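Local coordinates for TRNA threonylcarbamoyladenosine dehydratase (Escherichia coli, PDB 4D79), which catalyses the ATP-dependent dehydration of threonylcarbamoyladenosine at position 37 of tRNAs to its cyclic form, and can accept sulfur from the cysteine desulfurase CsdA in vitro, at residues A45-A50 against R94-E99; Q116-G121 against A136-Y141; I164-L169 against G249-S254. All blocks are in the same frame, centred on the assembly; numbering follows the deposited sequence.

Interaction 1: A45-A50 against R94-E99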
loop_
_atom_site.group_PDB
_atom_site.type_symbol
_atom_site.label_atom_id
_atom_site.label_comp_id
_atom_site.label_asym_id
_atom_site.label_seq_id
_atom_site.Cartn_x
_atom_site.Cartn_y
_atom_site.Cartn_z
ATOM N N ALA B 45 -2.687 2.183 -7.225
ATOM C CA ALA B 45 -3.849 1.481 -7.749
ATOM C C ALA B 45 -3.454 0.666 -8.981
ATOM O O ALA B 45 -3.862 -0.493 -9.144
ATOM C CB ALA B 45 -4.966 2.479 -8.068
ATOM N N ALA B 46 -2.658 1.264 -9.865
ATOM C CA ALA B 46 -2.272 0.579 -11.085
ATOM C C ALA B 46 -1.458 -0.662 -10.769
ATOM O O ALA B 46 -1.669 -1.726 -11.379
ATOM C CB ALA B 46 -1.497 1.537 -11.993
ATOM N N GLU B 47 -0.527 -0.535 -9.808
ATOM C CA GLU B 47 0.254 -1.661 -9.316
ATOM C C GLU B 47 -0.654 -2.772 -8.808
ATOM O O GLU B 47 -0.495 -3.944 -9.164
ATOM C CB GLU B 47 1.203 -1.190 -8.204
ATOM C CG GLU B 47 2.065 -2.282 -7.577
ATOM C CD GLU B 47 3.358 -2.521 -8.324
ATOM O OE1 GLU B 47 3.569 -1.840 -9.355
ATOM O OE2 GLU B 47 4.176 -3.361 -7.855
ATOM N N ALA B 48 -1.616 -2.421 -7.976
ATOM C CA ALA B 48 -2.485 -3.428 -7.387
ATOM C C ALA B 48 -3.341 -4.142 -8.447
ATOM O O ALA B 48 -3.581 -5.361 -8.346
ATOM C CB ALA B 48 -3.371 -2.771 -6.342
ATOM N N LEU B 49 -3.824 -3.407 -9.444
ATOM C CA LEU B 49 -4.591 -4.037 -10.529
ATOM C C LEU B 49 -3.742 -5.060 -11.280
ATOM O O LEU B 49 -4.187 -6.170 -11.566
ATOM C CB LEU B 49 -5.088 -2.983 -11.492
ATOM C CG LEU B 49 -6.121 -2.020 -10.968
ATOM C CD1 LEU B 49 -6.251 -0.871 -11.972
ATOM C CD2 LEU B 49 -7.431 -2.681 -10.715
ATOM N N ALA B 50 -2.520 -4.678 -11.632
ATOM C CA ALA B 50 -1.634 -5.584 -12.324
ATOM C C ALA B 50 -1.363 -6.846 -11.499
ATOM O O ALA B 50 -1.362 -7.970 -12.038
ATOM C CB ALA B 50 -0.336 -4.851 -12.665
ATOM N N ARG B 94 4.084 -4.264 -17.519
ATOM C CA ARG B 94 4.503 -5.300 -18.468
ATOM C C ARG B 94 5.538 -6.243 -17.858
ATOM O O ARG B 94 5.661 -7.394 -18.300
ATOM C CB ARG B 94 5.060 -4.653 -19.742
ATOM C CG ARG B 94 3.993 -3.850 -20.517
ATOM C CD ARG B 94 4.472 -3.266 -21.831
ATOM N NE ARG B 94 3.480 -2.320 -22.360
ATOM C CZ ARG B 94 3.665 -1.011 -22.513
ATOM N NH1 ARG B 94 4.828 -0.455 -22.200
ATOM N NH2 ARG B 94 2.680 -0.253 -23.001
ATOM N N GLN B 95 6.305 -5.769 -16.866
ATOM C CA GLN B 95 7.217 -6.629 -16.113
ATOM C C GLN B 95 6.483 -7.463 -15.078
ATOM O O GLN B 95 6.907 -8.587 -14.776
ATOM C CB GLN B 95 8.298 -5.777 -15.432
ATOM C CG GLN B 95 9.367 -5.371 -16.403
ATOM C CD GLN B 95 10.390 -6.489 -16.568
ATOM O OE1 GLN B 95 10.876 -7.074 -15.582
ATOM N NE2 GLN B 95 10.686 -6.823 -17.801
ATOM N N ILE B 96 5.385 -6.937 -14.545
ATOM C CA ILE B 96 4.579 -7.681 -13.595
ATOM C C ILE B 96 3.848 -8.803 -14.302
ATOM O O ILE B 96 3.887 -9.961 -13.869
ATOM C CB ILE B 96 3.602 -6.753 -12.866
ATOM C CG1 ILE B 96 4.395 -5.823 -11.901
ATOM C CG2 ILE B 96 2.566 -7.572 -12.078
ATOM C CD1 ILE B 96 3.550 -4.750 -11.243
ATOM N N ASN B 97 3.156 -8.466 -15.385
ATOM C CA ASN B 97 2.378 -9.422 -16.162
ATOM C C ASN B 97 2.569 -9.105 -17.637
ATOM O O ASN B 97 1.940 -8.171 -18.167
ATOM C CB ASN B 97 0.906 -9.389 -15.780
ATOM C CG ASN B 97 0.123 -10.397 -16.581
ATOM O OD1 ASN B 97 0.707 -11.134 -17.371
ATOM N ND2 ASN B 97 -1.161 -10.431 -16.398
ATOM N N PRO B 98 3.490 -9.807 -18.311
ATOM C CA PRO B 98 3.740 -9.560 -19.741
ATOM C C PRO B 98 2.534 -9.824 -20.643
ATOM O O PRO B 98 2.562 -9.439 -21.815
ATOM C CB PRO B 98 4.890 -10.526 -20.062
ATOM C CG PRO B 98 5.518 -10.829 -18.769
ATOM C CD PRO B 98 4.429 -10.781 -17.739
ATOM N N GLU B 99 1.498 -10.470 -20.139
ATOM C CA GLU B 99 0.291 -10.746 -20.898
ATOM C C GLU B 99 -0.823 -9.737 -20.626
ATOM O O GLU B 99 -1.894 -9.822 -21.249
ATOM C CB GLU B 99 -0.197 -12.169 -20.587
ATOM C CG GLU B 99 0.793 -13.213 -21.089
ATOM C CD GLU B 99 0.321 -14.636 -20.874
ATOM O OE1 GLU B 99 0.306 -15.068 -19.714
ATOM O OE2 GLU B 99 -0.020 -15.324 -21.860
HETATM O O HOH W 1 -2.345 -8.369 -14.657
#
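E47 OE2 is gripped by two arginines, R92 through NH2 and R51 through NE, while the same carboxylate lies against the methyl end of I96. The contact joins two neighbouring helices of the Rossmann-type fold of the ThiF family. Helix 42-51 follows strand 32-36, and helix 85-96 leads from strand 56-60 to strand 101-105. Both belong to beta-alpha-beta units of the parallel part of the sheet.

I96 does most of the touching, with two different methyls. Its CD1 lies 3.5 Å from E47 OE1. The two side chains meet at about a right angle. E47 extends from its helix with CG anti to the backbone N (chi1 179°), then bends at chi2, and this brings the flat end of the chain to I96. R92 and R51 probably fix the rotation of that carboxylate and favour its charged form beside an apolar neighbour. The other branch of I96, CG2, packs on A50 CB at 4.0 Å. I93 and I57 also touch A50, so this small side chain is well enclosed. Across the dimer interface, W44 of the second subunit packs on E47 and L77 of that subunit on I96.

Beyond the end of helix 85-96 the link becomes polar. One water donates to A50 O at 2.8 Å and accepts from N97 ND2 at 2.9 Å. The other end of the N97 amide forms an Asx turn: OD1 accepts from E99 N at 3.0 Å, with the donor 53° out of the carbonyl plane.

Interaction 2: Q116-G121 against A136-Y141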
loop_
_atom_site.group_PDB
_atom_site.type_symbol
_atom_site.label_atom_id
_atom_site.label_comp_id
_atom_site.label_asym_id
_atom_site.label_seq_id
_atom_site.Cartn_x
_atom_site.Cartn_y
_atom_site.Cartn_z
ATOM N N GLN B 116 -14.776 10.731 -25.277
ATOM C CA GLN B 116 -13.906 9.942 -26.148
ATOM C C GLN B 116 -13.059 8.967 -25.339
ATOM O O GLN B 116 -12.967 7.769 -25.661
ATOM C CB GLN B 116 -13.015 10.878 -26.970
ATOM C CG GLN B 116 -11.920 10.191 -27.778
ATOM C CD GLN B 116 -10.964 11.175 -28.432
ATOM O OE1 GLN B 116 -11.216 12.380 -28.457
ATOM N NE2 GLN B 116 -9.836 10.666 -28.925
ATOM N N TYR B 117 -12.459 9.442 -24.249
ATOM C CA TYR B 117 -11.606 8.526 -23.509
ATOM C C TYR B 117 -12.430 7.472 -22.782
ATOM O O TYR B 117 -11.992 6.326 -22.662
ATOM C CB TYR B 117 -10.700 9.316 -22.555
ATOM C CG TYR B 117 -9.598 10.067 -23.276
ATOM C CD1 TYR B 117 -8.980 9.520 -24.385
ATOM C CD2 TYR B 117 -9.180 11.322 -22.857
ATOM C CE1 TYR B 117 -7.982 10.178 -25.047
ATOM C CE2 TYR B 117 -8.172 11.982 -23.511
ATOM C CZ TYR B 117 -7.581 11.403 -24.617
ATOM O OH TYR B 117 -6.572 12.042 -25.302
ATOM N N MET B 118 -13.642 7.798 -22.372
ATOM C CA MET B 118 -14.439 6.798 -21.679
ATOM C C MET B 118 -15.193 5.894 -22.655
ATOM O O MET B 118 -15.864 4.954 -22.213
ATOM C CB MET B 118 -15.419 7.480 -20.722
ATOM C CG MET B 118 -14.747 8.170 -19.558
ATOM S SD MET B 118 -13.755 7.075 -18.508
ATOM C CE MET B 118 -12.132 7.763 -18.763
ATOM N N SER B 119 -14.999 6.080 -23.969
ATOM C CA SER B 119 -15.779 5.386 -24.990
ATOM C C SER B 119 -15.337 3.944 -25.185
ATOM O O SER B 119 -16.034 3.191 -25.866
ATOM C CB SER B 119 -15.656 6.120 -26.351
ATOM O OG SER B 119 -16.053 7.469 -26.248
ATOM N N VAL B 120 -14.235 3.525 -24.563
ATOM C CA VAL B 120 -13.750 2.166 -24.731
ATOM C C VAL B 120 -14.624 1.142 -24.028
ATOM O O VAL B 120 -14.626 -0.029 -24.423
ATOM C CB VAL B 120 -12.302 2.075 -24.194
ATOM C CG1 VAL B 120 -11.770 0.638 -24.227
ATOM C CG2 VAL B 120 -11.384 3.013 -24.959
ATOM N N GLY B 121 -15.403 1.543 -23.025
ATOM C CA GLY B 121 -16.206 0.562 -22.318
ATOM C C GLY B 121 -15.433 -0.124 -21.204
ATOM O O GLY B 121 -15.132 -1.316 -21.271
ATOM N N ALA B 136 -14.161 16.659 -11.532
ATOM C CA ALA B 136 -15.602 16.847 -11.639
ATOM C C ALA B 136 -16.121 16.381 -12.999
ATOM O O ALA B 136 -17.122 15.670 -13.069
ATOM C CB ALA B 136 -15.944 18.315 -11.402
ATOM N N ALA B 137 -15.412 16.714 -14.075
ATOM C CA ALA B 137 -15.833 16.312 -15.411
ATOM C C ALA B 137 -15.835 14.787 -15.558
ATOM O O ALA B 137 -16.753 14.211 -16.158
ATOM C CB ALA B 137 -14.907 16.950 -16.442
ATOM N N LEU B 138 -14.815 14.112 -15.013
ATOM C CA LEU B 138 -14.784 12.658 -15.089
ATOM C C LEU B 138 -15.935 12.061 -14.288
ATOM O O LEU B 138 -16.657 11.184 -14.772
ATOM C CB LEU B 138 -13.434 12.116 -14.580
ATOM C CG LEU B 138 -13.252 10.590 -14.582
ATOM C CD1 LEU B 138 -13.301 10.089 -16.015
ATOM C CD2 LEU B 138 -11.943 10.189 -13.917
ATOM N N ILE B 139 -16.133 12.543 -13.059
ATOM C CA ILE B 139 -17.156 11.967 -12.188
ATOM C C ILE B 139 -18.543 12.169 -12.768
ATOM O O ILE B 139 -19.362 11.241 -12.776
ATOM C CB ILE B 139 -17.036 12.555 -10.771
ATOM C CG1 ILE B 139 -15.774 11.991 -10.113
ATOM C CG2 ILE B 139 -18.282 12.249 -9.900
ATOM C CD1 ILE B 139 -15.424 12.722 -8.895
ATOM N N ALA B 140 -18.839 13.392 -13.231
ATOM C CA ALA B 140 -20.153 13.683 -13.793
ATOM C C ALA B 140 -20.441 12.789 -14.996
ATOM O O ALA B 140 -21.526 12.208 -15.098
ATOM C CB ALA B 140 -20.239 15.169 -14.145
ATOM N N TYR B 141 -19.449 12.596 -15.865
ATOM C CA TYR B 141 -19.630 11.748 -17.034
ATOM C C TYR B 141 -19.863 10.288 -16.650
ATOM O O TYR B 141 -20.791 9.644 -17.164
ATOM C CB TYR B 141 -18.431 11.871 -17.972
ATOM C CG TYR B 141 -18.704 11.145 -19.270
ATOM C CD1 TYR B 141 -19.381 11.784 -20.319
ATOM C CD2 TYR B 141 -18.372 9.822 -19.411
ATOM C CE1 TYR B 141 -19.678 11.106 -21.508
ATOM C CE2 TYR B 141 -18.646 9.130 -20.584
ATOM C CZ TYR B 141 -19.321 9.784 -21.618
ATOM O OH TYR B 141 -19.579 9.092 -22.754
#
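M118 and Y141 lie alongside each other and run in opposite directions, whereas M118 and L138 cross at about a right angle. The methionine thus meets two residues of one helix in two different ways. The setting is the Rossmann-type sheet of the ThiF family. Helix 114-118 precedes strand 124-127 and helix 132-144 follows it, the latter forming the connection of a beta-alpha-beta unit with strand 149-152.

Near the M118 backbone the partner is the Y141 ring. M118 CB lies 3.6 Å from Y141 CE2 and approaches the ring obliquely. M118 CG follows along the same side of the phenol, 4.0 Å from Y141 CD2. The tyrosine ring reaches this place with its CG anti to the backbone N (chi1 -172°). V114 and A115 extend the surface that Y141 meets on helix 114-118.

Farther out, the methionine turns to L138. Its chain is bent at chi2 and chi3, which folds the thioether back from an extended course. L138 CD1 then has two neighbours, M118 SD at 3.9 Å and M118 CE at 3.8 Å. L138 also touches V114, D127 and I129, and its side chain is about 7 Å from the bound ATP. M118 itself packs on V125 of the intervening strand. With an alanine here, L138 CD1 is likely to lose both its sulfur and its methyl neighbour, opening a gap between V125 and L138.

A type I beta turn runs from M118 to G121, and S119 N bonds to Q116 O at 3.1 Å.

Interaction 3: I164-L169 against G249-S254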
loop_
_atom_site.group_PDB
_atom_site.type_symbol
_atom_site.label_atom_id
_atom_site.label_comp_id
_atom_site.label_asym_id
_atom_site.label_seq_id
_atom_site.Cartn_x
_atom_site.Cartn_y
_atom_site.Cartn_z
ATOM N N ILE B 164 -8.884 4.905 6.648
ATOM C CA ILE B 164 -9.369 5.002 5.271
ATOM C C ILE B 164 -10.586 4.105 5.101
ATOM O O ILE B 164 -10.612 2.975 5.576
ATOM C CB ILE B 164 -8.235 4.625 4.296
ATOM C CG1 ILE B 164 -7.042 5.543 4.518
ATOM C CG2 ILE B 164 -8.708 4.580 2.845
ATOM C CD1 ILE B 164 -5.754 5.110 3.832
ATOM N N GLN B 165 -11.593 4.604 4.406
ATOM C CA GLN B 165 -12.821 3.859 4.190
ATOM C C GLN B 165 -13.492 4.406 2.930
ATOM O O GLN B 165 -13.013 5.352 2.298
ATOM C CB GLN B 165 -13.728 3.910 5.420
ATOM C CG GLN B 165 -13.836 5.246 6.042
ATOM C CD GLN B 165 -14.475 5.203 7.412
ATOM O OE1 GLN B 165 -15.670 4.979 7.540
ATOM N NE2 GLN B 165 -13.660 5.369 8.451
ATOM N N VAL B 166 -14.610 3.786 2.563
ATOM C CA VAL B 166 -15.356 4.113 1.352
ATOM C C VAL B 166 -16.759 4.537 1.755
ATOM O O VAL B 166 -17.436 3.819 2.500
ATOM C CB VAL B 166 -15.425 2.917 0.374
ATOM C CG1 VAL B 166 -16.056 3.356 -0.949
ATOM C CG2 VAL B 166 -14.054 2.330 0.128
ATOM N N THR B 167 -17.213 5.675 1.229
ATOM C CA THR B 167 -18.568 6.125 1.477
ATOM C C THR B 167 -19.044 6.947 0.270
ATOM O O THR B 167 -18.302 7.208 -0.685
ATOM C CB THR B 167 -18.629 6.931 2.794
ATOM O OG1 THR B 167 -19.980 7.040 3.255
ATOM C CG2 THR B 167 -18.061 8.309 2.626
ATOM N N ASP B 168 -20.296 7.360 0.322
ATOM C CA ASP B 168 -20.815 8.213 -0.731
ATOM C C ASP B 168 -20.127 9.567 -0.666
ATOM O O ASP B 168 -19.898 10.110 0.422
ATOM C CB ASP B 168 -22.310 8.401 -0.591
ATOM C CG ASP B 168 -22.904 9.148 -1.769
ATOM O OD1 ASP B 168 -23.229 8.478 -2.780
ATOM O OD2 ASP B 168 -23.029 10.397 -1.708
ATOM N N LEU B 169 -19.813 10.107 -1.846
ATOM C CA LEU B 169 -19.074 11.368 -1.945
ATOM C C LEU B 169 -19.728 12.470 -1.135
ATOM O O LEU B 169 -19.028 13.342 -0.609
ATOM C CB LEU B 169 -18.930 11.777 -3.420
ATOM C CG LEU B 169 -18.267 13.141 -3.709
ATOM C CD1 LEU B 169 -16.840 13.202 -3.132
ATOM C CD2 LEU B 169 -18.280 13.432 -5.248
ATOM N N GLY B 249 -5.217 4.043 -2.802
ATOM C CA GLY B 249 -5.306 3.333 -4.058
ATOM C C GLY B 249 -5.666 1.876 -3.876
ATOM O O GLY B 249 -6.428 1.320 -4.678
ATOM N N PHE B 250 -5.118 1.227 -2.825
ATOM C CA PHE B 250 -5.424 -0.176 -2.578
ATOM C C PHE B 250 -6.871 -0.365 -2.143
ATOM O O PHE B 250 -7.538 -1.323 -2.581
ATOM C CB PHE B 250 -4.483 -0.786 -1.527
ATOM C CG PHE B 250 -3.065 -0.880 -1.957
ATOM C CD1 PHE B 250 -2.709 -0.802 -3.290
ATOM C CD2 PHE B 250 -2.060 -1.064 -1.010
ATOM C CE1 PHE B 250 -1.406 -0.885 -3.675
ATOM C CE2 PHE B 250 -0.735 -1.157 -1.407
ATOM C CZ PHE B 250 -0.409 -1.087 -2.703
ATOM N N VAL B 251 -7.388 0.547 -1.311
ATOM C CA VAL B 251 -8.787 0.451 -0.912
ATOM C C VAL B 251 -9.700 0.687 -2.117
ATOM O O VAL B 251 -10.727 0.010 -2.285
ATOM C CB VAL B 251 -9.085 1.426 0.231
ATOM C CG1 VAL B 251 -10.590 1.598 0.427
ATOM C CG2 VAL B 251 -8.418 0.965 1.519
ATOM N N ALA B 252 -9.344 1.638 -2.979
ATOM C CA ALA B 252 -10.125 1.842 -4.202
ATOM C C ALA B 252 -10.188 0.570 -5.063
ATOM O O ALA B 252 -11.255 0.212 -5.566
ATOM C CB ALA B 252 -9.547 3.005 -5.001
ATOM N N VAL B 253 -9.055 -0.108 -5.262
ATOM C CA VAL B 253 -9.036 -1.337 -6.079
ATOM C C VAL B 253 -9.864 -2.437 -5.433
ATOM O O VAL B 253 -10.721 -3.052 -6.084
ATOM C CB VAL B 253 -7.589 -1.775 -6.341
ATOM C CG1 VAL B 253 -7.476 -3.127 -6.945
ATOM C CG2 VAL B 253 -6.930 -0.754 -7.264
ATOM N N SER B 254 -9.682 -2.652 -4.130
ATOM C CA SER B 254 -10.433 -3.689 -3.434
ATOM C C SER B 254 -11.929 -3.431 -3.513
ATOM O O SER B 254 -12.719 -4.374 -3.677
ATOM C CB SER B 254 -10.014 -3.782 -1.978
ATOM O OG SER B 254 -8.744 -4.421 -1.822
#
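V251 is the residue of segment 249-254 that carries the apolar contact, and its two methyls go to different residues of the strand. V251 CG2 meets I164 CG2 at 3.9 Å, and V251 CB is almost as near to the same methyl, at 4.1 Å. The two side chains meet at a slant. V251 CG1 meets V166 CG2 at 3.6 Å. V166 and V251 lie alongside, pointing opposite ways. V166 has a second deposited conformer, so this meeting is certain only for the conformer described. The fork of V251 is set with CG1 anti to the backbone N (chi1 166°), which directs one methyl to each partner.

I164 and V166 are two apart on the strand, and both point from it toward the helix. Q165, between them, points away. I164 also packs on T247 and F248, and V166 on H255, so helix 242-266 covers this side of the strand over more than two turns. Strand 164-168 is an outermost strand of the Rossmann-type sheet within the chain, and it runs antiparallel to its neighbour 202-206. The helix includes part of a predicted transmembrane span, but here it lies packed against the folded domain. The I164 side chain lies about 6 Å from the bound sodium ion.

The hydrogen bonds lie within the sheet and within the helix, not between them. Q165 and T167 make backbone bonds to F205 and C203 of strand 202-206. In the helix, V253 N bonds to G249 O at 3.0 Å.

Contacts with the second subunit are also apolar in part: its T162 packs on V251, and its M243 on V253.

The touching residues of interaction 1 are all buried, while interactions 2 and 3 each include one partly exposed residue, Y141 and V166. Interactions 1 and 2 each join helices that connect strands of the sheet, whereas interaction 3 sets a helix against a strand. Interaction 1 mixes a charged carboxylate, methyls and a water bridge. Interaction 2 is a meeting of thioether, leucine and aromatic ring, and interaction 3 of aliphatic branches alone. Interactions 1 and 3 touch directly, helix 42-51 packing on helix 242-266 through A48 on F250 and L49 on V253. Both also reach the second subunit. Interaction 2 does not, and its centre is about 20 Å from that of interaction 3.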